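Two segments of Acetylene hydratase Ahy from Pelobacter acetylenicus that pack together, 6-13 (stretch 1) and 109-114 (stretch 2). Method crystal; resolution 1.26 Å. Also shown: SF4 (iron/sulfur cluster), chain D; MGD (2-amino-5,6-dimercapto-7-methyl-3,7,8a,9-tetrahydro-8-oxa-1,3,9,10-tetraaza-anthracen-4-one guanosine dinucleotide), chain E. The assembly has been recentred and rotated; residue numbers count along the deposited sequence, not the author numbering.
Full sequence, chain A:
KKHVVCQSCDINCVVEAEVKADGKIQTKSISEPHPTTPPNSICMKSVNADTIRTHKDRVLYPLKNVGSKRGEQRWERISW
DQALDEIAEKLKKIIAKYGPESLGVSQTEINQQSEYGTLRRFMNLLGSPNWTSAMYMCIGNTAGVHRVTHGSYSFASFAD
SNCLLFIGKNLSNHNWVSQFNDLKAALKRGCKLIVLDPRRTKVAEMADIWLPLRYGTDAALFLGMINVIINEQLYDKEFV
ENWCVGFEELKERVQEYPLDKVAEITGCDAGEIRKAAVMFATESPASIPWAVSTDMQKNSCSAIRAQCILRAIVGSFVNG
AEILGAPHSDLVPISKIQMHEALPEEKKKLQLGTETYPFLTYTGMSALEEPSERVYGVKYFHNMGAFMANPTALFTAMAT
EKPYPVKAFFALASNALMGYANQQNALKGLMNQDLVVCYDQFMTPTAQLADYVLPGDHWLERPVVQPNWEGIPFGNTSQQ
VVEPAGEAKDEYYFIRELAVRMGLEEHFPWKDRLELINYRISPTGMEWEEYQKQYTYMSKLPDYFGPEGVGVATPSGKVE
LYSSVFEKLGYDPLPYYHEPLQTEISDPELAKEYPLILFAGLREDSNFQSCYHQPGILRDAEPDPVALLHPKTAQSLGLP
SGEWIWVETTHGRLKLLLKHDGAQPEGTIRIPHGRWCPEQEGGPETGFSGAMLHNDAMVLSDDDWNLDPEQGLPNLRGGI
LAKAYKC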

ATOM      1  N   CYS A   6     -12.226  -6.036  10.870  1.00  9.10           N
ATOM      2  CA  CYS A   6     -12.376  -4.617  10.696  1.00  9.08           C
ATOM      3  C   CYS A   6     -11.628  -4.212   9.430  1.00  8.84           C
ATOM      4  O   CYS A   6     -10.454  -4.562   9.266  1.00  8.85           O
ATOM      5  N   GLN A   7     -12.317  -3.494   8.542  1.00  8.42           N
ATOM      6  CA  GLN A   7     -11.686  -2.987   7.321  1.00  9.51           C
ATOM      7  C   GLN A   7     -11.672  -1.464   7.333  1.00  9.83           C
ATOM      8  O   GLN A   7     -11.650  -0.821   6.276  1.00 10.03           O
ATOM      9  N   SER A   8     -11.662  -0.890   8.533  1.00 10.29           N
ATOM     10  CA  SER A   8     -11.489   0.555   8.649  1.00 10.60           C
ATOM     11  C   SER A   8     -10.031   0.960   8.423  1.00 10.36           C
ATOM     12  O   SER A   8      -9.748   2.120   8.152  1.00 10.62           O
ATOM     13  N   CYS A   9      -9.112  -0.005   8.492  1.00  9.41           N
ATOM     14  CA  CYS A   9      -7.779   0.165   7.923  1.00 10.09           C
ATOM     15  C   CYS A   9      -7.306  -1.233   7.544  1.00 10.48           C
ATOM     16  O   CYS A   9      -8.019  -2.221   7.765  1.00 10.76           O
ATOM     17  N   ASP A  10      -6.114  -1.318   6.989  1.00 10.14           N
ATOM     18  CA  ASP A  10      -5.718  -2.543   6.305  1.00 10.47           C
ATOM     19  C   ASP A  10      -5.026  -3.627   7.149  1.00 10.42           C
ATOM     20  O   ASP A  10      -4.747  -4.712   6.641  1.00 10.81           O
ATOM     21  N   ILE A  11      -4.776  -3.367   8.434  1.00 10.55           N
ATOM     22  CA  ILE A  11      -4.187  -4.417   9.256  1.00 10.64           C
ATOM     23  C   ILE A  11      -5.238  -5.477   9.615  1.00 10.16           C
ATOM     24  O   ILE A  11      -4.875  -6.619   9.889  1.00 11.54           O
ATOM     25  N   ASN A  12      -6.521  -5.092   9.586  1.00 10.11           N
ATOM     26  CA  ASN A  12      -7.632  -6.049   9.663  1.00 10.13           C
ATOM     27  C   ASN A  12      -7.719  -6.829  10.987  1.00 10.17           C
ATOM     28  O   ASN A  12      -7.912  -8.063  10.997  1.00 10.34           O
ATOM     29  N   CYS A  13      -7.605  -6.102  12.101  1.00 10.52           N
ATOM     30  CA  CYS A  13      -7.942  -6.666  13.407  1.00 11.15           C
ATOM     31  C   CYS A  13      -9.313  -7.328  13.333  1.00 10.51           C
ATOM     32  O   CYS A  13     -10.235  -6.788  12.722  1.00 10.94           O
ATOM     33  N   GLU A 109      -8.118  -3.321  -3.369  1.00  6.58           N
ATOM     34  CA  GLU A 109      -8.949  -4.450  -3.014  1.00  6.94           C
ATOM     35  C   GLU A 109      -8.989  -4.683  -1.505  1.00  6.61           C
ATOM     36  O   GLU A 109      -9.988  -5.232  -1.014  1.00  6.92           O
ATOM     37  N   ILE A 110      -7.950  -4.287  -0.749  1.00  6.76           N
ATOM     38  CA  ILE A 110      -8.037  -4.544   0.692  1.00  7.40           C
ATOM     39  C   ILE A 110      -9.172  -3.781   1.356  1.00  6.99           C
ATOM     40  O   ILE A 110      -9.626  -4.184   2.427  1.00  7.16           O
ATOM     41  N   ASN A 111      -9.613  -2.703   0.716  1.00  6.96           N
ATOM     42  CA  ASN A 111     -10.717  -1.953   1.277  1.00  7.12           C
ATOM     43  C   ASN A 111     -12.085  -2.586   1.048  1.00  7.48           C
ATOM     44  O   ASN A 111     -13.074  -2.112   1.602  1.00  8.93           O
ATOM     45  N   GLN A 112     -12.137  -3.596   0.179  1.00  6.85           N
ATOM     46  CA  GLN A 112     -13.395  -4.161  -0.309  1.00  6.85           C
ATOM     47  C   GLN A 112     -13.525  -5.641  -0.017  1.00  6.49           C
ATOM     48  O   GLN A 112     -14.570  -6.121   0.397  1.00  7.90           O
ATOM     49  N   GLN A 113     -12.459  -6.380  -0.336  1.00  6.71           N
ATOM     50  CA  GLN A 113     -12.341  -7.812   0.015  1.00  6.51           C
ATOM     51  C   GLN A 113     -13.596  -8.551  -0.441  1.00  7.00           C
ATOM     52  O   GLN A 113     -14.199  -9.322   0.339  1.00  7.52           O
ATOM     53  N   SER A 114     -13.930  -8.353  -1.729  1.00  6.37           N
ATOM     54  CA  SER A 114     -15.182  -8.841  -2.266  1.00  7.21           C
ATOM     55  C   SER A 114     -15.124  -9.419  -3.670  1.00  6.73           C
ATOM     56  O   SER A 114     -16.118  -9.982  -4.095  1.00  7.56           O
TER

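This is a small, mostly polar contact between a stretch without regular structure and a short 3-10 segment with the turn that follows it, held by one direct side-chain hydrogen bond and two bridging waters. It buries 262 Å² in total. From stretch 1, Q7 and N12 point toward stretch 2; I110 and Q113 point back.

The direct bond runs from Q113 NE2 to N12 OD1, 2.9 Å long and nearly straight. N12 has chi1 m; Q113 is m, then t. Q113 NE2 also donates to I110 O at 3.0 Å, so one amide group ties its own stretch to the other. Q7, chi1 m, lies alongside, with CG 3.9 Å from Q113 NE2.

I110 supplies the apolar part. Its side chain, t then p, places CG2 3.7 Å from D10 CB, and its CD1 methyl rests against the N12 amide oxygen, OD1, at 4.0 Å. D10 is p and points sideways.

Water 1 lies between Q7 O (3.0 Å) and N111 OD1 (2.8 Å), within hydrogen-bonding distance of both. Water 2 accepts from N12 ND2 (2.8 Å) and sits 2.7 Å from I110 O.

Each stretch also holds a cofactor. The SG atoms of C6, C9 and C13 bind SF4 FE2, FE4 and FE3, each at 2.3 Å. N111, chi1 m, donates from ND2 to MGD O1A at 2.9 Å. The contact therefore links the cluster-binding loop to a segment that holds MGD.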

ATOM      1  CB  CYS A   6     -11.791  -3.920  11.909  1.00 10.02           C
ATOM      2  SG  CYS A   6     -11.805  -2.127  11.744  1.00 10.63           S
ATOM      3  CB  GLN A   7     -12.393  -3.557   6.092  1.00  9.16           C
ATOM      4  CG  GLN A   7     -12.207  -5.088   6.010  1.00  7.89           C
ATOM      5  CD  GLN A   7     -13.431  -5.838   5.499  1.00  7.99           C
ATOM      6  OE1 GLN A   7     -13.813  -5.716   4.321  1.00  8.87           O
ATOM      7  NE2 GLN A   7     -14.014  -6.673   6.357  1.00  8.33           N
ATOM      8  CB  SER A   8     -12.018   1.079   9.985  1.00 10.67           C
ATOM      9  OG  SER A   8     -13.435   1.228   9.957  1.00 11.82           O
ATOM     10  CB  CYS A   9      -6.796   0.925   8.840  1.00 10.61           C
ATOM     11  SG  CYS A   9      -5.819  -0.029  10.041  1.00 11.34           S
ATOM     12  CB  ASP A  10      -4.905  -2.222   5.044  1.00 11.96           C
ATOM     13  CG  ASP A  10      -3.637  -1.434   5.320  1.00 14.44           C
ATOM     14  OD1 ASP A  10      -3.474  -0.829   6.411  1.00 13.78           O
ATOM     15  OD2 ASP A  10      -2.804  -1.390   4.377  1.00 19.29           O
ATOM     16  CB  ILE A  11      -3.461  -3.872  10.516  1.00 11.29           C
ATOM     17  CG1 ILE A  11      -2.456  -4.897  11.061  1.00 12.42           C
ATOM     18  CG2 ILE A  11      -4.456  -3.459  11.574  1.00 12.14           C
ATOM     19  CD1 ILE A  11      -1.407  -5.387  10.062  1.00 13.92           C
ATOM     20  CB  ASN A  12      -7.569  -7.036   8.480  1.00 10.11           C
ATOM     21  CG  ASN A  12      -7.937  -6.414   7.116  1.00  8.46           C
ATOM     22  OD1 ASN A  12      -7.801  -7.104   6.113  1.00  8.73           O
ATOM     23  ND2 ASN A  12      -8.434  -5.171   7.073  1.00  9.05           N
ATOM     24  CB  CYS A  13      -8.089  -5.556  14.443  1.00 11.97           C
ATOM     25  SG  CYS A  13      -6.662  -4.438  14.567  1.00 13.41           S
ATOM     26  CB  GLU A 109      -8.534  -5.714  -3.782  1.00  7.28           C
ATOM     27  CG  GLU A 109      -9.341  -6.963  -3.438  1.00  7.93           C
ATOM     28  CD  GLU A 109     -10.857  -6.809  -3.598  1.00  7.58           C
ATOM     29  OE1 GLU A 109     -11.337  -5.772  -4.125  1.00  7.57           O
ATOM     30  OE2 GLU A 109     -11.552  -7.751  -3.175  1.00  7.31           O
ATOM     31  CB  ILE A 110      -6.676  -4.296   1.402  1.00  7.93           C
ATOM     32  CG1 ILE A 110      -6.511  -5.177   2.655  1.00  8.56           C
ATOM     33  CG2 ILE A 110      -6.448  -2.819   1.710  1.00  8.81           C
ATOM     34  CD1 ILE A 110      -6.393  -6.700   2.369  1.00  8.38           C
ATOM     35  CB  ASN A 111     -10.758  -0.505   0.742  1.00  6.52           C
ATOM     36  CG  ASN A 111      -9.581   0.339   1.197  1.00  7.67           C
ATOM     37  OD1 ASN A 111      -8.893   0.006   2.161  1.00  9.51           O
ATOM     38  ND2 ASN A 111      -9.336   1.422   0.480  1.00  9.14           N
ATOM     39  CB  GLN A 112     -13.482  -3.942  -1.815  1.00  7.17           C
ATOM     40  CG  GLN A 112     -13.501  -2.459  -2.193  1.00  7.84           C
ATOM     41  CD  GLN A 112     -13.367  -2.304  -3.672  1.00  7.94           C
ATOM     42  OE1 GLN A 112     -14.361  -2.217  -4.386  1.00  8.74           O
ATOM     43  NE2 GLN A 112     -12.130  -2.298  -4.154  1.00  8.13           N
ATOM     44  CB  GLN A 113     -12.046  -7.978   1.500  1.00  6.23           C
ATOM     45  CG  GLN A 113     -10.748  -7.298   1.805  1.00  8.46           C
ATOM     46  CD  GLN A 113     -10.070  -7.774   3.078  1.00  8.13           C
ATOM     47  OE1 GLN A 113      -9.978  -8.985   3.362  1.00  9.35           O
ATOM     48  NE2 GLN A 113      -9.544  -6.827   3.826  1.00  7.61           N
ATOM     49  CB  SER A 114     -16.233  -7.722  -2.259  1.00  7.53           C
ATOM     50  OG  SER A 114     -16.602  -7.425  -0.921  1.00  7.53           O
TER
HETATM   51 FE1  SF4 D 800      -8.236   0.065  14.070  1.00 13.31          FE
HETATM   52 FE2  SF4 D 800      -9.703  -1.532  12.480  1.00 11.40          FE
HETATM   53 FE3  SF4 D 800      -7.463  -2.484  13.666  1.00 12.64          FE
HETATM   54 FE4  SF4 D 800      -7.277  -0.728  11.651  1.00 11.66          FE
HETATM   55  S1  SF4 D 800      -8.098  -2.821  11.467  1.00 10.86           S
HETATM   56  S2  SF4 D 800      -6.077  -0.673  13.641  1.00 12.99           S
HETATM   57  S3  SF4 D 800      -9.138   0.603  11.999  1.00 10.96           S
HETATM   58  S4  SF4 D 800      -9.370  -1.767  14.756  1.00 13.11           S
HETATM   59  PB  MGD E 801      -7.665   6.392  -0.412  1.00  8.87           P
HETATM   60  O1B MGD E 801      -6.845   7.031  -1.505  1.00  9.55           O
HETATM   61  O2B MGD E 801      -8.067   7.186   0.776  1.00  9.31           O
HETATM   62  O3B MGD E 801      -6.939   5.087   0.175  1.00  8.26           O
HETATM   63  O3A MGD E 801      -4.879   3.999  -0.765  1.00  9.36           O
HETATM   64  PA  MGD E 801      -6.451   3.726  -0.525  1.00  8.69           P
HETATM   65  O1A MGD E 801      -6.682   2.662   0.506  1.00  8.74           O
HETATM   66  O2A MGD E 801      -7.043   3.584  -1.895  1.00  7.94           O
HETATM   67  O5' MGD E 801      -8.985   5.817  -1.137  1.00  8.04           O
HETATM   68  C5' MGD E 801      -9.751   4.818  -0.485  1.00  8.87           C
HETATM   69  C4' MGD E 801     -11.187   5.035  -0.918  1.00  6.98           C
HETATM   70  O4' MGD E 801     -11.928   3.870  -0.527  1.00  7.65           O
HETATM   71  C3' MGD E 801     -11.884   6.176  -0.183  1.00  7.56           C
HETATM   72  O3' MGD E 801     -12.404   7.103  -1.151  1.00  8.76           O
HETATM   73  C2' MGD E 801     -13.007   5.534   0.659  1.00  7.85           C
HETATM   74  O2' MGD E 801     -14.220   6.299   0.797  1.00  9.39           O
HETATM   75  C1' MGD E 801     -13.257   4.271  -0.120  1.00  7.69           C
HETATM   76  N9  MGD E 801     -13.765   3.120   0.643  1.00  7.75           N
HETATM   77  C8  MGD E 801     -13.411   2.734   1.894  1.00  8.18           C
HETATM   78  N7  MGD E 801     -14.007   1.577   2.223  1.00  8.46           N
HETATM   79  C5  MGD E 801     -14.700   1.175   1.135  1.00  7.74           C
HETATM   80  C6  MGD E 801     -15.548   0.050   0.778  1.00  7.81           C
HETATM   81  O6  MGD E 801     -15.769  -0.877   1.584  1.00  7.80           O
HETATM   82  N1  MGD E 801     -16.040   0.051  -0.473  1.00  7.29           N
HETATM   83  C2  MGD E 801     -15.892   1.032  -1.357  1.00  7.44           C
HETATM   84  N2  MGD E 801     -16.452   0.899  -2.594  1.00  7.98           N
HETATM   85  N3  MGD E 801     -15.136   2.094  -1.095  1.00  7.44           N
HETATM   86  C4  MGD E 801     -14.536   2.188   0.109  1.00  7.54           C
HETATM   87  C10 MGD E 801      -3.983   3.718   0.311  1.00 10.88           C
HETATM   88  C11 MGD E 801      -2.589   3.702  -0.278  1.00 10.61           C
HETATM   89  O11 MGD E 801      -2.323   5.047  -0.674  1.00  8.62           O
HETATM   90  C12 MGD E 801      -1.593   3.235   0.755  1.00 11.01           C
HETATM   91  S12 MGD E 801      -1.888   1.748   1.548  1.00 13.53           S
HETATM   92  C13 MGD E 801      -0.474   3.935   1.002  1.00 11.18           C
HETATM   93  S13 MGD E 801       0.608   3.507   2.246  1.00 14.62           S
HETATM   94  C14 MGD E 801      -0.092   5.158   0.227  1.00 10.51           C
HETATM   95  N15 MGD E 801      -0.204   6.371   1.022  1.00 10.42           N
HETATM   96  C16 MGD E 801       0.025   7.516   0.317  1.00 10.39           C
HETATM   97  C17 MGD E 801       0.623   8.732   0.886  1.00 10.57           C
HETATM   98  O17 MGD E 801       0.975   8.764   2.086  1.00 11.93           O
HETATM   99  N18 MGD E 801       0.787   9.791   0.069  1.00 10.82           N
HETATM  100  C19 MGD E 801       0.428   9.786  -1.240  1.00  9.48           C
HETATM  101  N19 MGD E 801       0.611  10.883  -2.005  1.00 10.76           N
HETATM  102  N20 MGD E 801      -0.146   8.719  -1.810  1.00  9.83           N
HETATM  103  C21 MGD E 801      -0.348   7.597  -1.107  1.00 10.49           C
HETATM  104  N22 MGD E 801      -0.892   6.534  -1.703  1.00  9.47           N
HETATM  105  C23 MGD E 801      -0.961   5.249  -1.038  1.00 10.39           C
HETATM  106  O   HOH W   1      -9.024  -0.691   4.921  1.00 10.43           O
HETATM  107  O   HOH W   2      -9.081  -3.396   4.998  1.00  9.45           O